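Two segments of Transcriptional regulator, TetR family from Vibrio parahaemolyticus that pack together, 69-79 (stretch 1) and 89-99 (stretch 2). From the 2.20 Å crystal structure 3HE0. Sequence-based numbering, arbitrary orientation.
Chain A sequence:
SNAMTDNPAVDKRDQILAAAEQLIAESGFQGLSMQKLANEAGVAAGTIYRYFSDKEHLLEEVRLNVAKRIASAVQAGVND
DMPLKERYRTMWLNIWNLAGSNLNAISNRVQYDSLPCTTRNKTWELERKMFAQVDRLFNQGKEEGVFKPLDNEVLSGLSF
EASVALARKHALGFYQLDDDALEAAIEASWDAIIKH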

# COMPACT_ATOMS: atom_id res chain seq x y z
N ARG A 69 -15.28 3.60 8.27
CA ARG A 69 -14.62 3.48 9.55
C ARG A 69 -13.22 4.10 9.52
O ARG A 69 -12.84 4.83 10.43
N ILE A 70 -12.49 3.83 8.44
CA ILE A 70 -11.18 4.42 8.24
C ILE A 70 -11.33 5.95 8.29
O ILE A 70 -10.65 6.61 9.10
N ALA A 71 -12.29 6.50 7.55
CA ALA A 71 -12.49 7.96 7.51
C ALA A 71 -12.74 8.55 8.89
O ALA A 71 -12.16 9.59 9.24
N SER A 72 -13.58 7.89 9.70
CA SER A 72 -13.76 8.39 11.05
C SER A 72 -12.55 8.12 11.95
O SER A 72 -12.26 8.92 12.84
N ALA A 73 -11.83 7.02 11.76
CA ALA A 73 -10.62 6.83 12.54
C ALA A 73 -9.58 7.96 12.18
O ALA A 73 -9.06 8.68 13.04
N VAL A 74 -9.35 8.14 10.89
CA VAL A 74 -8.42 9.14 10.40
C VAL A 74 -8.76 10.53 10.94
O VAL A 74 -7.88 11.31 11.27
N GLN A 75 -10.04 10.84 11.04
CA GLN A 75 -10.45 12.18 11.42
C GLN A 75 -10.77 12.36 12.90
O GLN A 75 -11.21 13.43 13.30
N ALA A 76 -10.49 11.34 13.71
CA ALA A 76 -10.89 11.35 15.12
C ALA A 76 -10.10 12.42 15.86
O ALA A 76 -8.88 12.52 15.71
N GLY A 77 -10.80 13.23 16.64
CA GLY A 77 -10.18 14.28 17.41
C GLY A 77 -9.83 15.53 16.63
O GLY A 77 -9.26 16.46 17.19
N VAL A 78 -10.11 15.57 15.34
CA VAL A 78 -9.81 16.78 14.58
C VAL A 78 -10.95 17.77 14.77
O VAL A 78 -12.10 17.40 14.66
N ASN A 79 -10.63 19.02 15.06
CA ASN A 79 -11.62 20.06 14.79
C ASN A 79 -11.02 21.19 14.00
O ASN A 79 -9.82 21.51 14.13
N ARG A 89 -1.01 16.88 12.10
CA ARG A 89 -0.34 15.95 13.01
C ARG A 89 -1.32 14.95 13.59
O ARG A 89 -0.99 13.77 13.74
N THR A 90 -2.52 15.41 13.94
CA THR A 90 -3.49 14.53 14.55
C THR A 90 -3.84 13.38 13.59
O THR A 90 -3.77 12.21 13.95
N MSE A 91 -4.22 13.73 12.38
CA MSE A 91 -4.63 12.75 11.39
C MSE A 91 -3.46 11.84 11.04
O MSE A 91 -3.64 10.64 10.88
N TRP A 92 -2.26 12.41 10.94
CA TRP A 92 -1.07 11.63 10.59
C TRP A 92 -0.90 10.54 11.65
O TRP A 92 -0.67 9.39 11.32
N LEU A 93 -1.04 10.91 12.91
CA LEU A 93 -0.87 9.97 14.03
C LEU A 93 -2.04 8.99 14.14
O LEU A 93 -1.85 7.83 14.49
N ASN A 94 -3.24 9.44 13.83
CA ASN A 94 -4.36 8.49 13.71
C ASN A 94 -4.03 7.44 12.63
O ASN A 94 -4.34 6.25 12.78
N ILE A 95 -3.44 7.87 11.53
CA ILE A 95 -3.14 6.91 10.46
C ILE A 95 -2.11 5.92 11.00
O ILE A 95 -2.25 4.74 10.78
N TRP A 96 -1.11 6.41 11.71
CA TRP A 96 -0.04 5.56 12.23
C TRP A 96 -0.62 4.49 13.15
O TRP A 96 -0.23 3.33 13.11
N ASN A 97 -1.56 4.91 13.99
CA ASN A 97 -2.19 4.00 14.92
C ASN A 97 -3.21 3.06 14.32
O ASN A 97 -3.63 2.16 14.98
N LEU A 98 -3.58 3.22 13.07
CA LEU A 98 -4.41 2.20 12.42
C LEU A 98 -3.61 0.98 12.00
O LEU A 98 -4.21 -0.06 11.69
N ALA A 99 -2.28 1.09 11.95
CA ALA A 99 -1.48 0.02 11.39
C ALA A 99 -1.66 -1.23 12.24
O ALA A 99 -1.69 -1.16 13.47

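The first helix ends against the second, their axes crossing at 129° and approaching to 9.3 Å, and one residue supplies the polar contacts. N94 points toward stretch 1 in the m rotamer (chi1 -69°), which carries its amide to the point where the first helix runs out. N94 ND2 donates to V74 O, on the last residue of the helix, at 3.0 Å, almost linearly, and to A76 O, in the turn that follows, at 2.8 Å. Both amide hydrogens are thus spent. A73 O lies 3.3 Å from N94 ND2, but the angle is poor; that carbonyl instead accepts from A76 N at 3.1 Å. Asparagine suits the site because its short side chain offers two hydrogens from one nitrogen.

V74 O also receives a CA-H...O contact from M91, with M91 CA 3.6 Å from V74 O. From Q75 to V78 the chain makes a type II turn, with V78 N donating to Q75 O at 3.2 Å. G77 supplies its positive phi, a conformation that favours glycine.

Apolar side chains make up the rest of the contact. L98 (m, t) points toward stretch 1, placing CD2 4.0 Å from A73 CB and CD1 4.3 Å from V74 CG2. Although the CA-to-CB bond of V74 points away, its t rotamer leaves CG1 4.2 Å from M91 CB and CG2 4.1 Å from I95 CG1. Selenomethionine M91, extended beyond chi1 (m, t, t), reaches V78, whose CG2 sits 3.5 Å from M91 CE, and its CE also lies 3.8 Å from Q75 CG. Q75 keeps its polar end occupied: NE2 donates to A71 O at 2.6 Å, and OE1 is bonded elsewhere in the structure. T90 turns its methyl inward, CG2 4.1 Å from V78 CG2, while its OG1 is satisfied elsewhere.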

# COMPACT_ATOMS: atom_id res chain seq x y z
CB ARG A 69 -14.56 2.00 9.95
CG ARG A 69 -15.96 1.38 10.20
CD ARG A 69 -15.93 0.52 11.38
NE ARG A 69 -15.49 -0.82 11.05
CZ ARG A 69 -14.64 -1.56 11.77
NH1 ARG A 69 -14.36 -2.78 11.34
NH2 ARG A 69 -14.04 -1.09 12.86
CB ILE A 70 -10.52 3.92 6.96
CG1 ILE A 70 -10.16 2.44 7.15
CG2 ILE A 70 -9.23 4.72 6.65
CD1 ILE A 70 -9.80 1.73 5.85
CB ALA A 71 -13.61 8.35 6.54
CB SER A 72 -15.06 7.88 11.70
OG SER A 72 -15.44 6.65 11.15
CB ALA A 73 -10.07 5.46 12.30
CB VAL A 74 -8.41 9.20 8.89
CG1 VAL A 74 -7.60 10.43 8.41
CG2 VAL A 74 -7.85 7.90 8.33
CB GLN A 75 -11.58 12.62 10.49
CG GLN A 75 -11.05 12.73 9.03
CD GLN A 75 -12.15 12.76 7.97
OE1 GLN A 75 -12.23 13.69 7.15
NE2 GLN A 75 -13.00 11.76 8.00
CB ALA A 76 -10.69 9.96 15.76
CB VAL A 78 -9.66 16.50 13.09
CG1 VAL A 78 -9.40 17.78 12.34
CG2 VAL A 78 -8.55 15.51 12.87
CB ASN A 79 -12.36 20.54 16.05
CG ASN A 79 -11.53 21.44 16.91
OD1 ASN A 79 -10.99 22.44 16.45
ND2 ASN A 79 -11.47 21.11 18.20
CB ARG A 89 0.37 16.70 14.15
CG ARG A 89 1.15 15.80 15.13
CD ARG A 89 1.89 16.57 16.25
NE ARG A 89 3.08 17.20 15.72
CZ ARG A 89 3.17 18.47 15.32
NH1 ARG A 89 4.33 18.93 14.85
NH2 ARG A 89 2.12 19.30 15.41
CB THR A 90 -4.79 15.29 14.97
OG1 THR A 90 -4.45 16.37 15.84
CG2 THR A 90 -5.76 14.38 15.71
CB MSE A 91 -5.14 13.44 10.12
CG MSE A 91 -6.47 14.12 10.33
SE MSE A 91 -7.01 15.13 8.76
CE MSE A 91 -8.76 15.73 9.39
CB TRP A 92 0.16 12.54 10.54
CG TRP A 92 1.34 11.98 9.85
CD1 TRP A 92 1.82 12.32 8.60
CD2 TRP A 92 2.23 10.98 10.35
NE1 TRP A 92 2.94 11.59 8.31
CE2 TRP A 92 3.22 10.76 9.38
CE3 TRP A 92 2.30 10.26 11.55
CZ2 TRP A 92 4.23 9.84 9.55
CZ3 TRP A 92 3.32 9.36 11.71
CH2 TRP A 92 4.26 9.16 10.72
CB LEU A 93 -0.70 10.71 15.36
CG LEU A 93 0.70 11.30 15.58
CD1 LEU A 93 0.74 12.13 16.87
CD2 LEU A 93 1.77 10.21 15.62
CB ASN A 94 -5.68 9.20 13.36
CG ASN A 94 -6.23 10.05 14.51
OD1 ASN A 94 -5.91 9.82 15.65
ND2 ASN A 94 -7.06 11.05 14.18
CB ILE A 95 -2.64 7.58 9.15
CG1 ILE A 95 -3.78 8.32 8.46
CG2 ILE A 95 -2.05 6.52 8.16
CD1 ILE A 95 -3.29 9.36 7.40
CB TRP A 96 0.95 6.43 13.01
CG TRP A 96 2.09 5.72 13.61
CD1 TRP A 96 2.20 5.28 14.87
CD2 TRP A 96 3.32 5.41 12.96
NE1 TRP A 96 3.42 4.68 15.07
CE2 TRP A 96 4.13 4.76 13.90
CE3 TRP A 96 3.81 5.63 11.68
CZ2 TRP A 96 5.39 4.30 13.60
CZ3 TRP A 96 5.07 5.17 11.38
CH2 TRP A 96 5.86 4.52 12.34
CB ASN A 97 -2.77 4.78 16.11
CG ASN A 97 -1.68 5.37 16.98
OD1 ASN A 97 -1.67 6.57 17.26
ND2 ASN A 97 -0.72 4.54 17.35
CB LEU A 98 -5.09 2.76 11.18
CG LEU A 98 -6.38 3.51 11.49
CD1 LEU A 98 -6.84 4.24 10.26
CD2 LEU A 98 -7.42 2.52 11.94
CB ALA A 99 0.01 0.40 11.33